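Local coordinates for structural protein (unclassified Rudivirus, PDB 6WQ0), which self-assembles into the helical nucleocapsid of a rod-shaped archaeal virus, wrapping the DNA and keeping it in the A-form, at a contact of chain A with DNA. Numbering follows the deposited sequence.

A contact of chain A with DNA. Residues 82, 106-107, 111. With nucleotides of chain B; nucleotides of chain C.
The C-terminal end of helix 94-110, with the loop residue Tyr111 just beyond it, meets the sugar-phosphate backbone of chain B at the step from DA167 to DT168, while Lys82 approaches from helix 71-89. The polar anchor is the phenol of Tyr106: its OH donates a hydrogen bond to OP1, a phosphate oxygen of DT168, at 3.1 Å. With CG anti to the backbone N (chi1 176°), the Tyr106 ring points its hydroxyl end at the phosphate. That hydroxyl is also tied to the OH of Tyr111, 2.6 Å away, by a hydrogen bond, donor not assigned, that probably helps to hold the Tyr106 hydroxyl in place at the phosphate. Tyr111 in turn leans on the deoxyribose of DA167, its ring carbon CZ lying 3.7 Å from C4', with its OH beside the bridging O3'. The support behind this ring is an edge-to-face contact: CD2 of Tyr111 sits 3.6 Å above the centre of the Tyr107 ring, and CG of Tyr107 lies in the plane of the Tyr111 ring, at its edge. Tyr107 reaches the next sugar with its hydroxyl end, OH standing 3.3 Å from C5' of DT168. Lys82 passes the 3' side of DT168 alongside rather than end-on, its methylene CD beside O3'. Bends at chi2 (73°) and chi4 (-63°) bring its amine NZ between the strands, 4.3 Å from OP1 of DA126 on chain C and 4.5 Å from OP1 of DT168. Both distances are long for a direct salt bridge, although the amine probably adds favourable long-range attraction to the phosphates of both strands. The contacts of these four residues fall on sugar and phosphate atoms, which fits sequence-independent binding. The tyrosine cluster thus probably contributes to the desolvation by which the coat protein keeps the enclosed viral genome in the A-form.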
loop_
_atom_site.group_PDB
_atom_site.type_symbol
_atom_site.label_atom_id
_atom_site.label_comp_id
_atom_site.label_asym_id
_atom_site.label_seq_id
_atom_site.Cartn_x
_atom_site.Cartn_y
_atom_site.Cartn_z
ATOM N N LYS A 82 63.205 -47.043 22.714
ATOM C CA LYS A 82 63.557 -46.469 24.002
ATOM C C LYS A 82 64.865 -45.701 23.907
ATOM O O LYS A 82 64.920 -44.515 24.249
ATOM C CB LYS A 82 63.645 -47.573 25.048
ATOM C CG LYS A 82 63.545 -47.105 26.471
ATOM C CD LYS A 82 62.149 -46.694 26.818
ATOM C CE LYS A 82 61.981 -46.498 28.305
ATOM N NZ LYS A 82 62.201 -47.777 29.007
ATOM N N TYR A 106 67.603 -53.003 32.610
ATOM C CA TYR A 106 66.156 -53.179 32.618
ATOM C C TYR A 106 65.725 -54.338 31.733
ATOM O O TYR A 106 65.060 -55.271 32.195
ATOM C CB TYR A 106 65.497 -51.880 32.160
ATOM C CG TYR A 106 64.000 -51.913 32.014
ATOM C CD1 TYR A 106 63.213 -52.721 32.821
ATOM C CD2 TYR A 106 63.369 -51.112 31.078
ATOM C CE1 TYR A 106 61.850 -52.733 32.688
ATOM C CE2 TYR A 106 62.011 -51.123 30.939
ATOM C CZ TYR A 106 61.253 -51.929 31.746
ATOM O OH TYR A 106 59.890 -51.938 31.601
ATOM N N TYR A 107 66.086 -54.292 30.449
ATOM C CA TYR A 107 65.565 -55.286 29.519
ATOM C C TYR A 107 66.154 -56.668 29.767
ATOM O O TYR A 107 65.413 -57.655 29.755
ATOM C CB TYR A 107 65.801 -54.836 28.081
ATOM C CG TYR A 107 64.592 -54.151 27.501
ATOM C CD1 TYR A 107 63.811 -54.770 26.543
ATOM C CD2 TYR A 107 64.212 -52.895 27.940
ATOM C CE1 TYR A 107 62.701 -54.151 26.028
ATOM C CE2 TYR A 107 63.107 -52.269 27.431
ATOM C CZ TYR A 107 62.354 -52.900 26.477
ATOM O OH TYR A 107 61.247 -52.274 25.970
ATOM N N TYR A 111 62.954 -58.771 30.934
ATOM C CA TYR A 111 62.336 -59.352 29.752
ATOM C C TYR A 111 63.174 -60.455 29.121
ATOM O O TYR A 111 62.820 -60.944 28.045
ATOM C CB TYR A 111 62.038 -58.253 28.731
ATOM C CG TYR A 111 61.176 -57.151 29.299
ATOM C CD1 TYR A 111 59.990 -57.444 29.951
ATOM C CD2 TYR A 111 61.560 -55.825 29.207
ATOM C CE1 TYR A 111 59.205 -56.450 30.481
ATOM C CE2 TYR A 111 60.782 -54.823 29.734
ATOM C CZ TYR A 111 59.603 -55.142 30.368
ATOM O OH TYR A 111 58.820 -54.148 30.899
ATOM P P DA B 167 53.466 -55.858 29.956
ATOM O OP1 DA B 167 54.108 -56.065 31.262
ATOM O OP2 DA B 167 52.233 -55.063 29.836
ATOM O "O5'" DA B 167 54.534 -55.214 28.973
ATOM C "C5'" DA B 167 55.616 -54.456 29.472
ATOM C "C4'" DA B 167 56.651 -54.261 28.385
ATOM O "O4'" DA B 167 56.284 -55.060 27.240
ATOM C "C3'" DA B 167 56.747 -52.857 27.828
ATOM O "O3'" DA B 167 57.588 -52.066 28.635
ATOM C "C2'" DA B 167 57.375 -53.120 26.473
ATOM C "C1'" DA B 167 56.674 -54.400 26.054
ATOM N N9 DA B 167 55.500 -54.173 25.212
ATOM C C8 DA B 167 54.195 -54.116 25.601
ATOM N N7 DA B 167 53.359 -53.898 24.616
ATOM C C5 DA B 167 54.173 -53.805 23.507
ATOM C C6 DA B 167 53.904 -53.583 22.146
ATOM N N6 DA B 167 52.679 -53.400 21.659
ATOM N N1 DA B 167 54.951 -53.555 21.298
ATOM C C2 DA B 167 56.178 -53.737 21.789
ATOM N N3 DA B 167 56.551 -53.956 23.040
ATOM C C4 DA B 167 55.493 -53.976 23.857
ATOM P P DT B 168 57.340 -50.490 28.743
ATOM O OP1 DT B 168 58.287 -49.981 29.747
ATOM O OP2 DT B 168 55.893 -50.278 28.901
ATOM O "O5'" DT B 168 57.744 -49.923 27.310
ATOM C "C5'" DT B 168 59.084 -49.957 26.886
ATOM C "C4'" DT B 168 59.187 -49.641 25.410
ATOM O "O4'" DT B 168 58.410 -50.584 24.637
ATOM C "C3'" DT B 168 58.600 -48.325 24.976
ATOM O "O3'" DT B 168 59.416 -47.233 25.364
ATOM C "C2'" DT B 168 58.595 -48.536 23.472
ATOM C "C1'" DT B 168 58.082 -49.977 23.390
ATOM N N1 DT B 168 56.616 -50.036 23.171
ATOM C C2 DT B 168 56.123 -49.830 21.909
ATOM O O2 DT B 168 56.826 -49.636 20.940
ATOM N N3 DT B 168 54.770 -49.869 21.811
ATOM C C4 DT B 168 53.874 -50.077 22.823
ATOM O O4 DT B 168 52.671 -50.106 22.624
ATOM C C5 DT B 168 54.452 -50.284 24.123
ATOM C C7 DT B 168 53.572 -50.524 25.308
ATOM C C6 DT B 168 55.780 -50.251 24.234
ATOM P P DA C 126 59.639 -43.634 31.882
ATOM O OP1 DA C 126 60.163 -44.933 31.451
ATOM O OP2 DA C 126 59.121 -42.688 30.887
ATOM O "O5'" DA C 126 58.455 -43.866 32.925
ATOM C "C5'" DA C 126 58.592 -44.794 33.983
ATOM C "C4'" DA C 126 57.521 -44.579 35.042
ATOM O "O4'" DA C 126 57.558 -43.218 35.518
ATOM C "C3'" DA C 126 56.091 -44.727 34.576
ATOM O "O3'" DA C 126 55.731 -46.079 34.472
ATOM C "C2'" DA C 126 55.362 -44.053 35.723
ATOM C "C1'" DA C 126 56.265 -42.855 35.977
ATOM N N9 DA C 126 55.810 -41.664 35.275
ATOM C C8 DA C 126 56.290 -41.148 34.109
ATOM N N7 DA C 126 55.661 -40.070 33.714
ATOM C C5 DA C 126 54.702 -39.874 34.686
ATOM C C6 DA C 126 53.706 -38.900 34.853
ATOM N N6 DA C 126 53.516 -37.891 34.006
ATOM N N1 DA C 126 52.914 -38.994 35.942
ATOM C C2 DA C 126 53.113 -39.995 36.792
ATOM N N3 DA C 126 54.008 -40.968 36.736
ATOM C C4 DA C 126 54.781 -40.846 35.650
#